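Local coordinates for diaminobutyrate-pyruvate transaminase and L-2,4-diaminobutyrate decarboxylase (Vibrio parahaemolyticus, PDB 2QMA), which probably decarboxylates L-2,4-diaminobutyrate with pyridoxal 5'-phosphate through this C-terminal decarboxylase domain, the whole protein also carrying an aminotransferase part, at residues F416-E421 against S425-R430; L404-M409 against L468-L473; T269-I274 against T460-K465; G453-G458 against E483-K488; K443-E448 against S487-L492. All coordinates share one frame; numbering follows the deposited sequence.

Contact 1: F416-E421 against S425-R430; sequences FELLAE and STVLFR
Glu417 and Arg430 form an antiparallel hydrogen-bonded pair, and the next pair inward, Leu418 with Phe429, is non-hydrogen-bonded, its CA atoms 4.4 Å apart. Glu417 N gives to Arg430 O at 2.9 Å and Glu417 O accepts from Arg430 N. Further along, Leu419 N reaches Leu428 O at 2.7 Å. There the chains begin to part, and a water donates to Ala420 O and accepts from Leu428 N. This is a beta hairpin, with 416-418 as an outermost strand of the four-stranded antiparallel sheet in the small domain of a fold-type I pyridoxal-phosphate enzyme. On one face Glu417 and Arg430 run side by side. Glu417 CG lies opposite the backbone N (chi1 169°) and the chain stays extended, bringing OE1 alongside the arginine. The guanidinium approaches side-on, so that Glu417 OE1 takes both NE at 2.7 Å and NH2 at 2.9 Å of Arg430, NE from the anti side, well out of the carboxylate plane, and NH2 from the syn side. That oxygen lies in the guanidinium plane, while the carboxylate is turned 39° from it. Leu419 crosses the arginine stem, its CD1 3.8 Å from Arg430 CG, and its CD2 sits over one guanidinium face. On the opposite face Phe416 CD1 meets the edge of the Phe429 ring, 3.8 Å from Phe429 CE1, with the ring planes oblique at 68°. Leu486 of helix 479-495 touches both rings.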
# COMPACT_ATOMS: atom_id res chain seq x y z
N PHE A 416 -22.15 34.15 -6.93
CA PHE A 416 -21.12 33.24 -7.43
C PHE A 416 -21.02 33.35 -8.94
O PHE A 416 -21.91 33.90 -9.58
CB PHE A 416 -21.40 31.79 -7.01
CG PHE A 416 -21.44 31.60 -5.51
CD1 PHE A 416 -20.26 31.42 -4.81
CD2 PHE A 416 -22.65 31.66 -4.81
CE1 PHE A 416 -20.26 31.28 -3.41
CE2 PHE A 416 -22.68 31.52 -3.42
CZ PHE A 416 -21.48 31.33 -2.71
N GLU A 417 -19.94 32.82 -9.48
CA GLU A 417 -19.77 32.70 -10.91
C GLU A 417 -19.34 31.27 -11.24
O GLU A 417 -18.33 30.78 -10.74
CB GLU A 417 -18.75 33.71 -11.42
CG GLU A 417 -18.32 33.47 -12.86
CD GLU A 417 -17.25 34.45 -13.35
OE1 GLU A 417 -16.44 34.96 -12.53
OE2 GLU A 417 -17.20 34.67 -14.59
N LEU A 418 -20.13 30.60 -12.08
CA LEU A 418 -19.80 29.28 -12.52
C LEU A 418 -18.61 29.38 -13.51
O LEU A 418 -18.67 30.17 -14.47
CB LEU A 418 -21.03 28.60 -13.15
CG LEU A 418 -20.82 27.19 -13.72
CD1 LEU A 418 -20.67 26.19 -12.58
CD2 LEU A 418 -21.96 26.78 -14.63
N LEU A 419 -17.56 28.59 -13.29
CA LEU A 419 -16.35 28.63 -14.15
C LEU A 419 -16.16 27.50 -15.22
O LEU A 419 -15.29 27.59 -16.10
CB LEU A 419 -15.09 28.77 -13.29
CG LEU A 419 -14.99 30.14 -12.58
CD1 LEU A 419 -13.97 30.09 -11.45
CD2 LEU A 419 -14.68 31.28 -13.58
N ALA A 420 -16.96 26.44 -15.14
CA ALA A 420 -16.94 25.37 -16.15
C ALA A 420 -18.26 24.60 -16.13
O ALA A 420 -18.96 24.54 -15.11
CB ALA A 420 -15.76 24.40 -15.91
N GLU A 421 -18.62 24.03 -17.28
CA GLU A 421 -19.79 23.19 -17.32
C GLU A 421 -19.28 21.84 -16.87
O GLU A 421 -18.23 21.40 -17.36
CB GLU A 421 -20.40 23.14 -18.73
CG GLU A 421 -21.05 24.45 -19.22
CD GLU A 421 -22.14 25.01 -18.31
OE1 GLU A 421 -22.82 24.22 -17.59
OE2 GLU A 421 -22.30 26.26 -18.29
N SER A 425 -18.50 14.65 -11.73
CA SER A 425 -19.10 15.07 -10.44
C SER A 425 -18.38 16.23 -9.76
O SER A 425 -18.57 16.47 -8.54
CB SER A 425 -19.29 13.87 -9.50
OG SER A 425 -18.08 13.44 -8.90
N THR A 426 -17.57 16.97 -10.54
CA THR A 426 -16.94 18.19 -10.01
C THR A 426 -17.68 19.46 -10.46
O THR A 426 -18.31 19.50 -11.55
CB THR A 426 -15.40 18.32 -10.39
OG1 THR A 426 -15.26 18.51 -11.81
CG2 THR A 426 -14.60 17.11 -9.94
N VAL A 427 -17.59 20.50 -9.63
CA VAL A 427 -18.13 21.79 -9.99
C VAL A 427 -17.05 22.85 -9.71
O VAL A 427 -16.49 22.88 -8.64
CB VAL A 427 -19.43 22.10 -9.21
CG1 VAL A 427 -19.94 23.52 -9.52
CG2 VAL A 427 -20.50 21.08 -9.56
N LEU A 428 -16.82 23.72 -10.69
CA LEU A 428 -15.79 24.74 -10.63
C LEU A 428 -16.44 26.12 -10.69
O LEU A 428 -17.18 26.45 -11.63
CB LEU A 428 -14.76 24.54 -11.76
CG LEU A 428 -13.99 23.21 -11.77
CD1 LEU A 428 -13.10 23.03 -13.01
CD2 LEU A 428 -13.13 23.00 -10.50
N PHE A 429 -16.17 26.92 -9.66
CA PHE A 429 -16.87 28.19 -9.49
C PHE A 429 -16.10 29.07 -8.53
O PHE A 429 -15.09 28.67 -8.00
CB PHE A 429 -18.27 27.92 -8.93
CG PHE A 429 -18.28 27.50 -7.48
CD1 PHE A 429 -18.64 28.42 -6.47
CD2 PHE A 429 -17.95 26.20 -7.12
CE1 PHE A 429 -18.66 28.04 -5.12
CE2 PHE A 429 -17.98 25.80 -5.77
CZ PHE A 429 -18.33 26.73 -4.77
N ARG A 430 -16.58 30.28 -8.32
CA ARG A 430 -15.89 31.18 -7.42
C ARG A 430 -16.92 32.11 -6.84
O ARG A 430 -17.99 32.28 -7.43
CB ARG A 430 -14.79 31.95 -8.15
CG ARG A 430 -15.27 32.89 -9.23
CD ARG A 430 -14.09 33.71 -9.69
NE ARG A 430 -14.37 34.54 -10.85
CZ ARG A 430 -13.43 35.22 -11.50
NH1 ARG A 430 -12.17 35.17 -11.10
NH2 ARG A 430 -13.75 35.95 -12.57
O HOH W 1 -18.52 23.17 -13.08

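Contact 2: L404-M409 against L468-L473; sequences LEVADM and LKFTIL
Val406 of helix 389-411 carries the contact from segment 404-409, meeting Phe470 on strand 465-471 and Ile472 just after it. The backbones stay well apart, with 9.7 Å between the CA atoms of Val406 and Phe470, so the interval is bridged entirely by side chains. With chi1 at 172°, CG1 of Val406 stands anti to the backbone N, and this branch meets the aromatic ring. It comes in at the edge, near the ring plane, and lies 3.9 Å from Phe470 CE2. Phe470 CD2 is equally close to the same methyl, which therefore sits against one side of the hexagon instead of lying over its face. The other branch, Val406 CG2, points to Ile472 and stands 4.4 Å from Ile472 CD1, a looser touch. Phe470 and Ile472 are two residues apart and turn to the same side of their chain, as alternation along an extended chain demands, so one valine can serve both. In the small domain at the C-terminal end of this fold-type I decarboxylase chain, helices cover one face of an antiparallel sheet, and this is one of the places where helix and sheet meet. A turn later along the helix, Met409, present as selenomethionine, touches Phe482 and Leu486 of helix 479-495, and Val406 also touches Phe482. Phe429 of the neighbouring strand packs edge-to-face with Phe470, so the aromatic ring is held from the sheet as well as from the helix.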
# COMPACT_ATOMS: atom_id res chain seq x y z
N LEU A 404 -25.09 18.53 -12.30
CA LEU A 404 -25.64 19.46 -13.28
C LEU A 404 -26.60 20.42 -12.57
O LEU A 404 -26.67 21.64 -12.87
CB LEU A 404 -26.36 18.71 -14.40
CG LEU A 404 -25.40 17.82 -15.21
CD1 LEU A 404 -26.16 16.92 -16.16
CD2 LEU A 404 -24.36 18.66 -15.96
N GLU A 405 -27.34 19.88 -11.62
CA GLU A 405 -28.27 20.68 -10.82
C GLU A 405 -27.58 21.73 -9.95
O GLU A 405 -28.08 22.87 -9.83
CB GLU A 405 -29.12 19.75 -9.96
CG GLU A 405 -30.18 18.99 -10.76
CD GLU A 405 -30.99 18.05 -9.89
OE1 GLU A 405 -30.67 17.86 -8.69
OE2 GLU A 405 -31.96 17.49 -10.43
N VAL A 406 -26.47 21.36 -9.33
CA VAL A 406 -25.64 22.28 -8.53
C VAL A 406 -25.02 23.36 -9.41
O VAL A 406 -25.06 24.52 -9.05
CB VAL A 406 -24.59 21.54 -7.68
CG1 VAL A 406 -23.57 22.53 -6.97
CG2 VAL A 406 -25.31 20.63 -6.67
N ALA A 407 -24.47 22.97 -10.57
CA ALA A 407 -23.97 23.95 -11.53
C ALA A 407 -25.07 24.95 -11.87
O ALA A 407 -24.82 26.15 -11.82
CB ALA A 407 -23.41 23.29 -12.80
N ASP A 408 -26.29 24.48 -12.13
CA ASP A 408 -27.43 25.38 -12.41
C ASP A 408 -27.74 26.32 -11.26
O ASP A 408 -28.04 27.50 -11.46
CB ASP A 408 -28.69 24.58 -12.76
CG ASP A 408 -28.69 24.08 -14.18
OD1 ASP A 408 -27.91 24.62 -15.01
OD2 ASP A 408 -29.46 23.15 -14.48
N MSE A 409 -27.69 25.79 -10.05
CA MSE A 409 -27.96 26.57 -8.86
C MSE A 409 -26.92 27.70 -8.72
O MSE A 409 -27.29 28.83 -8.36
CB MSE A 409 -27.95 25.64 -7.65
CG MSE A 409 -28.29 26.26 -6.30
SE MSE A 409 -27.74 24.95 -4.92
CE MSE A 409 -28.58 23.41 -5.70
N LEU A 468 -12.83 27.81 -6.77
CA LEU A 468 -13.22 26.81 -5.77
C LEU A 468 -13.75 25.57 -6.47
O LEU A 468 -14.25 25.66 -7.58
CB LEU A 468 -14.31 27.37 -4.88
CG LEU A 468 -13.89 28.66 -4.14
CD1 LEU A 468 -15.14 29.26 -3.55
CD2 LEU A 468 -12.85 28.36 -3.07
N LYS A 469 -13.65 24.44 -5.79
CA LYS A 469 -14.09 23.15 -6.31
C LYS A 469 -14.87 22.31 -5.31
O LYS A 469 -14.46 22.15 -4.14
CB LYS A 469 -12.89 22.33 -6.84
CG LYS A 469 -13.25 20.91 -7.25
CD LYS A 469 -12.06 20.20 -7.99
CE LYS A 469 -10.91 19.88 -7.04
NZ LYS A 469 -9.87 19.04 -7.79
N PHE A 470 -15.98 21.77 -5.79
CA PHE A 470 -16.71 20.69 -5.16
C PHE A 470 -16.33 19.43 -5.97
O PHE A 470 -16.46 19.41 -7.21
CB PHE A 470 -18.25 20.84 -5.31
CG PHE A 470 -18.89 22.02 -4.60
CD1 PHE A 470 -18.29 22.70 -3.54
CD2 PHE A 470 -20.20 22.38 -4.96
CE1 PHE A 470 -18.98 23.78 -2.87
CE2 PHE A 470 -20.89 23.42 -4.30
CZ PHE A 470 -20.27 24.13 -3.28
N THR A 471 -15.94 18.39 -5.26
CA THR A 471 -15.91 17.03 -5.77
C THR A 471 -17.03 16.25 -5.10
O THR A 471 -16.92 15.82 -3.93
CB THR A 471 -14.52 16.40 -5.53
OG1 THR A 471 -13.55 17.23 -6.18
CG2 THR A 471 -14.45 14.99 -6.16
N ILE A 472 -18.15 16.15 -5.81
CA ILE A 472 -19.33 15.49 -5.23
C ILE A 472 -19.21 13.97 -5.29
O ILE A 472 -19.18 13.35 -6.37
CB ILE A 472 -20.65 15.94 -5.91
CG1 ILE A 472 -20.72 17.48 -6.00
CG2 ILE A 472 -21.86 15.34 -5.13
CD1 ILE A 472 -21.74 18.01 -7.06
N LEU A 473 -19.13 13.35 -4.12
CA LEU A 473 -18.99 11.89 -4.08
C LEU A 473 -20.09 11.23 -3.31
O LEU A 473 -20.59 10.20 -3.72
CB LEU A 473 -17.64 11.44 -3.50
CG LEU A 473 -16.33 11.73 -4.26
CD1 LEU A 473 -15.12 11.13 -3.52
CD2 LEU A 473 -16.38 11.27 -5.74

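Contact 3: T269-I274 against T460-K465; sequences TDHGAI and TIVDGK
Asp270 and Thr460 supply the direct polar bond between the two segments, their side chains coming from opposite directions. Thr460 OG1 donates to Asp270 OD2 at 2.7 Å. A chi1 of -166° swings the hydroxyl to the far side from the threonine nitrogen and carries it out to the carboxylate. The donor lies above the carboxylate plane, 57° out of it. A second link is water-mediated: one water donates to Asp270 OD2 at 2.8 Å and to Ile461 O at 3.1 Å, tying the aspartate to the backbone of the strand one residue beyond the threonine. OD2 thus accepts from a hydroxyl and a water, while OD1 forms a salt bridge with Lys469 on the adjacent strand, so that both carboxylate oxygens are engaged. Segment 269-274 belongs to the loop that follows strand 258-265 of the large domain's seven-stranded sheet, and segment 460-465 to the edge of the small domain's antiparallel sheet; the contact therefore joins the two domains of the fold-type I subunit. At its far end strand 458-462 folds back through a type I' beta turn, Val462 to Lys465, closed by Lys465 N to Val462 O at 3.2 Å, with Val462 N to Lys465 O at 2.8 Å as the return bond. This tight two-residue reversal, with Asp463 and Gly464 both at positive phi, sets strand 465-471 alongside. Non-polar contact is slighter: His271 CE1 comes only to 4.5 Å of Val462 CG1, a marginal, oblique approach. Leu428 of the neighbouring strand touches His271, Thr460 and Val462.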
# COMPACT_ATOMS: atom_id res chain seq x y z
N THR A 269 -8.75 15.37 -12.78
CA THR A 269 -8.91 15.67 -11.34
C THR A 269 -9.84 16.85 -11.08
O THR A 269 -10.71 16.76 -10.20
CB THR A 269 -7.53 15.86 -10.61
OG1 THR A 269 -6.79 14.64 -10.70
CG2 THR A 269 -7.71 16.22 -9.11
N ASP A 270 -9.70 17.92 -11.87
CA ASP A 270 -10.50 19.12 -11.69
C ASP A 270 -11.84 19.15 -12.44
O ASP A 270 -12.88 19.49 -11.84
CB ASP A 270 -9.68 20.38 -12.01
CG ASP A 270 -8.52 20.61 -11.02
OD1 ASP A 270 -8.61 20.21 -9.81
OD2 ASP A 270 -7.50 21.19 -11.46
N HIS A 271 -11.80 18.82 -13.74
CA HIS A 271 -12.98 18.86 -14.59
C HIS A 271 -13.82 17.59 -14.56
O HIS A 271 -15.02 17.62 -14.82
CB HIS A 271 -12.60 19.22 -16.05
CG HIS A 271 -12.13 20.64 -16.19
ND1 HIS A 271 -12.96 21.67 -16.61
CD2 HIS A 271 -10.93 21.21 -15.95
CE1 HIS A 271 -12.30 22.80 -16.61
NE2 HIS A 271 -11.06 22.56 -16.22
N GLY A 272 -13.19 16.44 -14.30
CA GLY A 272 -13.91 15.19 -14.51
C GLY A 272 -14.08 14.85 -15.99
O GLY A 272 -14.90 14.02 -16.33
N ALA A 273 -13.33 15.51 -16.87
CA ALA A 273 -13.38 15.25 -18.31
C ALA A 273 -12.87 13.83 -18.64
O ALA A 273 -11.95 13.31 -17.97
CB ALA A 273 -12.50 16.30 -19.03
N ILE A 274 -13.48 13.24 -19.66
CA ILE A 274 -13.12 11.91 -20.16
C ILE A 274 -12.61 12.06 -21.60
O ILE A 274 -13.36 12.44 -22.51
CB ILE A 274 -14.29 10.87 -20.01
CG1 ILE A 274 -14.78 10.84 -18.55
CG2 ILE A 274 -13.80 9.46 -20.49
CD1 ILE A 274 -15.95 9.82 -18.27
N THR A 460 -8.53 25.42 -7.42
CA THR A 460 -7.67 25.21 -8.58
C THR A 460 -7.56 26.48 -9.42
O THR A 460 -7.92 27.56 -8.97
CB THR A 460 -8.10 23.96 -9.37
OG1 THR A 460 -7.06 23.60 -10.29
CG2 THR A 460 -9.47 24.17 -10.09
N ILE A 461 -7.00 26.36 -10.62
CA ILE A 461 -6.92 27.49 -11.51
C ILE A 461 -7.66 27.18 -12.81
O ILE A 461 -7.44 26.15 -13.43
CB ILE A 461 -5.47 27.94 -11.72
CG1 ILE A 461 -4.84 28.37 -10.38
CG2 ILE A 461 -5.41 29.09 -12.74
CD1 ILE A 461 -3.53 27.64 -10.09
N VAL A 462 -8.56 28.07 -13.21
CA VAL A 462 -9.36 27.82 -14.40
C VAL A 462 -9.29 29.08 -15.22
O VAL A 462 -9.81 30.11 -14.79
CB VAL A 462 -10.85 27.53 -14.05
CG1 VAL A 462 -11.60 27.04 -15.29
CG2 VAL A 462 -10.95 26.50 -12.95
N ASP A 463 -8.64 29.02 -16.38
CA ASP A 463 -8.43 30.23 -17.18
C ASP A 463 -7.65 31.28 -16.40
O ASP A 463 -7.99 32.48 -16.41
CB ASP A 463 -9.77 30.81 -17.65
CG ASP A 463 -10.56 29.86 -18.53
OD1 ASP A 463 -10.02 28.80 -18.90
OD2 ASP A 463 -11.72 30.18 -18.86
N GLY A 464 -6.62 30.83 -15.70
CA GLY A 464 -5.77 31.74 -14.93
C GLY A 464 -6.46 32.39 -13.74
O GLY A 464 -5.95 33.38 -13.21
N LYS A 465 -7.62 31.85 -13.32
CA LYS A 465 -8.39 32.40 -12.21
C LYS A 465 -8.48 31.38 -11.07
O LYS A 465 -8.60 30.19 -11.33
CB LYS A 465 -9.78 32.82 -12.69
CG LYS A 465 -9.71 33.91 -13.75
CD LYS A 465 -11.05 34.55 -14.04
CE LYS A 465 -11.82 33.79 -15.09
NZ LYS A 465 -11.12 33.78 -16.42
O HOH W 2 -8.16 23.15 -13.28

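Contact 4: G453-G458 against E483-K488; sequences GIAVLG and ESLLSK
Ile454 has CG1 anti to the carbonyl carbon (chi1 -66°), which leaves its CG2 methyl directed at the stem of Lys488, while a chi1 of -177° turns Leu485 away from its own nitrogen and carries CD1 across to Ala455. These two pairs make the contact. Ile454 CG2 lies 4.0 Å from Lys488 CD and 4.1 Å from Lys488 CB, the two side chains sliding past each other in opposite directions. The methylenes of the lysine thus serve as an apolar surface. The lysine chain bends at chi3 and chi4 (-81°), and Lys488 NZ turns back along its own helix to a weak hydrogen bond with Ser484 OG at 3.1 Å. Leu485, one helical turn before Lys488, meets the small Ala455, with Ala455 CB resting 3.9 Å from Leu485 CD1. Segment 453-458 leads from helix 438-452 into strand 458-462. At its start Gly453 takes positive phi and ends the preceding helix in a Schellman motif, after which the chain passes beside helix 479-495, the last helix of the chain. Leu457, deeper in the segment, packs on Ile489 and Phe470, so the connection is pinned both to that helix and to the sheet. Lys488 has in addition a long, weak ion pair with Asp102. The touching groups are methyls and methylenes, so the pairing depends on close fit and dispersion; the ammonium group, turned back toward Ser484, probably keeps its charge clear of the methyl contacts.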
# COMPACT_ATOMS: atom_id res chain seq x y z
N GLY A 453 -13.22 24.84 10.03
CA GLY A 453 -13.93 23.56 9.92
C GLY A 453 -15.37 23.70 9.43
O GLY A 453 -16.24 22.89 9.76
N ILE A 454 -15.63 24.77 8.69
CA ILE A 454 -16.95 25.02 8.12
C ILE A 454 -17.14 24.15 6.87
O ILE A 454 -18.18 23.57 6.66
CB ILE A 454 -17.05 26.48 7.70
CG1 ILE A 454 -17.01 27.39 8.93
CG2 ILE A 454 -18.35 26.72 6.88
CD1 ILE A 454 -16.65 28.86 8.52
N ALA A 455 -16.10 24.09 6.05
CA ALA A 455 -16.17 23.33 4.81
C ALA A 455 -14.76 23.00 4.33
O ALA A 455 -13.81 23.80 4.50
CB ALA A 455 -16.94 24.07 3.72
N VAL A 456 -14.66 21.82 3.73
CA VAL A 456 -13.46 21.37 3.04
C VAL A 456 -13.70 21.50 1.53
O VAL A 456 -14.46 20.72 0.93
CB VAL A 456 -13.03 19.92 3.43
CG1 VAL A 456 -11.72 19.56 2.68
CG2 VAL A 456 -12.83 19.81 4.98
N LEU A 457 -13.09 22.52 0.94
CA LEU A 457 -13.34 22.89 -0.45
C LEU A 457 -12.07 22.74 -1.27
O LEU A 457 -10.98 22.92 -0.75
CB LEU A 457 -13.78 24.35 -0.55
CG LEU A 457 -15.08 24.67 0.18
CD1 LEU A 457 -15.38 26.17 0.13
CD2 LEU A 457 -16.24 23.80 -0.37
N GLY A 458 -12.23 22.41 -2.55
CA GLY A 458 -11.06 22.29 -3.44
C GLY A 458 -10.69 23.67 -3.99
O GLY A 458 -11.51 24.58 -3.97
N GLU A 483 -27.66 24.18 -1.02
CA GLU A 483 -28.11 25.52 -0.73
C GLU A 483 -27.45 26.06 0.53
O GLU A 483 -26.94 27.19 0.55
CB GLU A 483 -29.63 25.56 -0.57
CG GLU A 483 -30.30 25.37 -1.89
CD GLU A 483 -31.81 25.47 -1.83
OE1 GLU A 483 -32.42 25.24 -0.75
OE2 GLU A 483 -32.38 25.75 -2.90
N SER A 484 -27.46 25.26 1.58
CA SER A 484 -26.78 25.63 2.81
C SER A 484 -25.24 25.76 2.67
O SER A 484 -24.65 26.65 3.32
CB SER A 484 -27.15 24.67 3.93
OG SER A 484 -26.15 24.66 4.91
N LEU A 485 -24.61 24.88 1.88
CA LEU A 485 -23.18 24.97 1.61
C LEU A 485 -22.83 26.29 0.90
O LEU A 485 -21.93 27.01 1.31
CB LEU A 485 -22.66 23.73 0.84
CG LEU A 485 -21.15 23.69 0.56
CD1 LEU A 485 -20.32 23.95 1.84
CD2 LEU A 485 -20.81 22.34 -0.05
N LEU A 486 -23.59 26.65 -0.13
CA LEU A 486 -23.38 27.93 -0.82
C LEU A 486 -23.66 29.14 0.10
O LEU A 486 -22.97 30.14 0.03
CB LEU A 486 -24.24 28.02 -2.08
CG LEU A 486 -23.85 27.03 -3.18
CD1 LEU A 486 -24.97 27.01 -4.22
CD2 LEU A 486 -22.56 27.47 -3.84
N SER A 487 -24.68 29.03 0.94
CA SER A 487 -24.96 30.06 1.94
C SER A 487 -23.79 30.27 2.92
O SER A 487 -23.42 31.40 3.19
CB SER A 487 -26.23 29.73 2.72
OG SER A 487 -26.60 30.87 3.49
N LYS A 488 -23.21 29.16 3.40
CA LYS A 488 -22.05 29.15 4.31
C LYS A 488 -20.88 29.83 3.66
O LYS A 488 -20.18 30.61 4.31
CB LYS A 488 -21.61 27.71 4.61
CG LYS A 488 -22.54 26.93 5.50
CD LYS A 488 -21.98 25.54 5.73
CE LYS A 488 -23.07 24.50 5.72
NZ LYS A 488 -23.81 24.39 6.98

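Contact 5: K443-E448 against S487-L492; sequences KALRLE and SKINML
Leu445 faces Ile489 and Leu492, and its side chain can be followed outward atom by atom. Leu445 CB looks toward Leu492, 4.5 Å from Leu492 CB, too far for more than loose contact. From there chi1 of 88° places CG between the backbone N and the carbonyl carbon, the crowded position, and turns the branch point toward Ile489, with Leu445 CG 4.4 Å from Ile489 CG2. At the tip both methyls face that same methyl: Leu445 CD1 comes to 3.6 Å of Ile489 CG2, and Leu445 CD2 stands at 4.0 Å from it. The two side chains cross at about a right angle. Ile489 can offer CG2 because this branch extends away from the isoleucine nitrogen, with CG1 sent elsewhere. The backbone of the first helix contributes too, since Leu445 O is met by Leu492 CD1 at 4.1 Å. The nearest CA atoms of the two segments are those of Leu445 and Leu492, 6.3 Å apart. Helices 438-452 and 479-495 pack on each other over one face of the antiparallel sheet, their contacting turns running steeply across one another, giving the layered alpha-beta build of the small domain, and residues 445 and 489 lie where they meet. Toward the sheet, Leu445 touches Leu468 of strand 465-471, and Ile489 touches Phe470 of the same strand and Phe416 of the edge strand. Leu492 also packs against Ala449 and Arg452. Glu448 turns its end away from this apolar group, and its OE1 makes a salt bridge with Arg452 on its own helix.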
# COMPACT_ATOMS: atom_id res chain seq x y z
N LYS A 443 -9.13 32.57 -2.57
CA LYS A 443 -8.06 31.93 -1.80
C LYS A 443 -8.29 32.01 -0.29
O LYS A 443 -8.16 31.00 0.43
CB LYS A 443 -6.71 32.54 -2.15
CG LYS A 443 -6.16 31.98 -3.44
CD LYS A 443 -4.66 31.82 -3.36
CE LYS A 443 -3.98 32.93 -4.12
NZ LYS A 443 -4.45 33.01 -5.53
N ALA A 444 -8.65 33.19 0.19
CA ALA A 444 -8.79 33.40 1.61
C ALA A 444 -10.01 32.61 2.13
O ALA A 444 -9.92 31.94 3.15
CB ALA A 444 -8.89 34.88 1.92
N LEU A 445 -11.12 32.64 1.39
CA LEU A 445 -12.28 31.93 1.89
C LEU A 445 -12.08 30.41 1.90
O LEU A 445 -12.54 29.74 2.84
CB LEU A 445 -13.58 32.37 1.20
CG LEU A 445 -14.12 31.78 -0.07
CD1 LEU A 445 -14.69 30.37 0.21
CD2 LEU A 445 -15.20 32.73 -0.60
N ARG A 446 -11.35 29.87 0.93
CA ARG A 446 -11.06 28.44 0.98
C ARG A 446 -10.28 28.01 2.22
O ARG A 446 -10.66 27.05 2.89
CB ARG A 446 -10.38 27.94 -0.28
CG ARG A 446 -10.32 26.45 -0.28
CD ARG A 446 -8.96 26.03 -0.58
NE ARG A 446 -8.46 24.89 0.17
CZ ARG A 446 -7.30 24.91 0.82
NH1 ARG A 446 -6.55 26.01 0.81
NH2 ARG A 446 -6.89 23.84 1.46
N LEU A 447 -9.19 28.72 2.52
CA LEU A 447 -8.38 28.40 3.70
C LEU A 447 -9.13 28.65 5.03
O LEU A 447 -9.06 27.84 5.96
CB LEU A 447 -7.07 29.18 3.65
CG LEU A 447 -6.22 29.09 4.93
CD1 LEU A 447 -5.76 27.64 5.08
CD2 LEU A 447 -5.02 30.05 4.89
N GLU A 448 -9.84 29.77 5.11
CA GLU A 448 -10.68 30.06 6.28
C GLU A 448 -11.80 29.04 6.52
O GLU A 448 -12.04 28.64 7.65
CB GLU A 448 -11.29 31.46 6.16
CG GLU A 448 -10.29 32.53 6.45
CD GLU A 448 -9.57 32.23 7.74
OE1 GLU A 448 -10.25 32.15 8.79
OE2 GLU A 448 -8.33 32.03 7.67
N SER A 487 -24.68 29.03 0.94
CA SER A 487 -24.96 30.06 1.94
C SER A 487 -23.79 30.27 2.92
O SER A 487 -23.42 31.40 3.19
CB SER A 487 -26.23 29.73 2.72
OG SER A 487 -26.60 30.87 3.49
N LYS A 488 -23.21 29.16 3.40
CA LYS A 488 -22.05 29.15 4.31
C LYS A 488 -20.88 29.83 3.66
O LYS A 488 -20.18 30.61 4.31
CB LYS A 488 -21.61 27.71 4.61
CG LYS A 488 -22.54 26.93 5.50
CD LYS A 488 -21.98 25.54 5.73
CE LYS A 488 -23.07 24.50 5.72
NZ LYS A 488 -23.81 24.39 6.98
N ILE A 489 -20.65 29.52 2.38
CA ILE A 489 -19.57 30.14 1.63
C ILE A 489 -19.78 31.64 1.40
O ILE A 489 -18.85 32.44 1.52
CB ILE A 489 -19.29 29.41 0.29
CG1 ILE A 489 -18.82 27.98 0.55
CG2 ILE A 489 -18.24 30.20 -0.53
CD1 ILE A 489 -18.92 27.07 -0.66
N ASN A 490 -21.00 32.01 1.04
CA ASN A 490 -21.33 33.42 0.88
C ASN A 490 -21.11 34.21 2.16
O ASN A 490 -20.50 35.27 2.15
CB ASN A 490 -22.76 33.61 0.37
CG ASN A 490 -23.07 35.05 0.10
OD1 ASN A 490 -22.36 35.71 -0.67
ND2 ASN A 490 -24.08 35.57 0.77
N MSE A 491 -21.57 33.68 3.28
CA MSE A 491 -21.37 34.38 4.55
C MSE A 491 -19.89 34.60 4.87
O MSE A 491 -19.51 35.67 5.31
CB MSE A 491 -22.13 33.69 5.67
CG MSE A 491 -23.63 33.59 5.37
SE MSE A 491 -24.49 35.33 4.92
CE MSE A 491 -23.82 36.32 6.33
N LEU A 492 -19.04 33.61 4.57
CA LEU A 492 -17.59 33.79 4.72
C LEU A 492 -17.10 34.92 3.80
O LEU A 492 -16.35 35.81 4.24
CB LEU A 492 -16.84 32.49 4.37
CG LEU A 492 -16.77 31.44 5.47
CD1 LEU A 492 -16.02 30.22 4.94
CD2 LEU A 492 -16.05 31.96 6.74

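All five contacts belong to the C-terminal small domain or its border with the large domain. Contacts 1 and 2 have centres about 7 Å apart and share the sheet, bonded by Phe429 O and Leu468 N at 2.7 Å. Contacts 4 and 5, also about 7 Å between centres, both use helix 479-495, and Ile454 CD1 of one meets Leu492 CD2 of the other at 3.6 Å. Phe470 CE1 of contact 2 lies 3.7 Å from Leu485 CD2 of contact 4 and 4.0 Å from Ile489 CD1 of contact 5. Contact 3 spans the border, its loop 269-274 coming from the large domain: the Asp270 side chain is about 11 Å from that of Lys325, the predicted cofactor-attachment lysine, which carries no cofactor here.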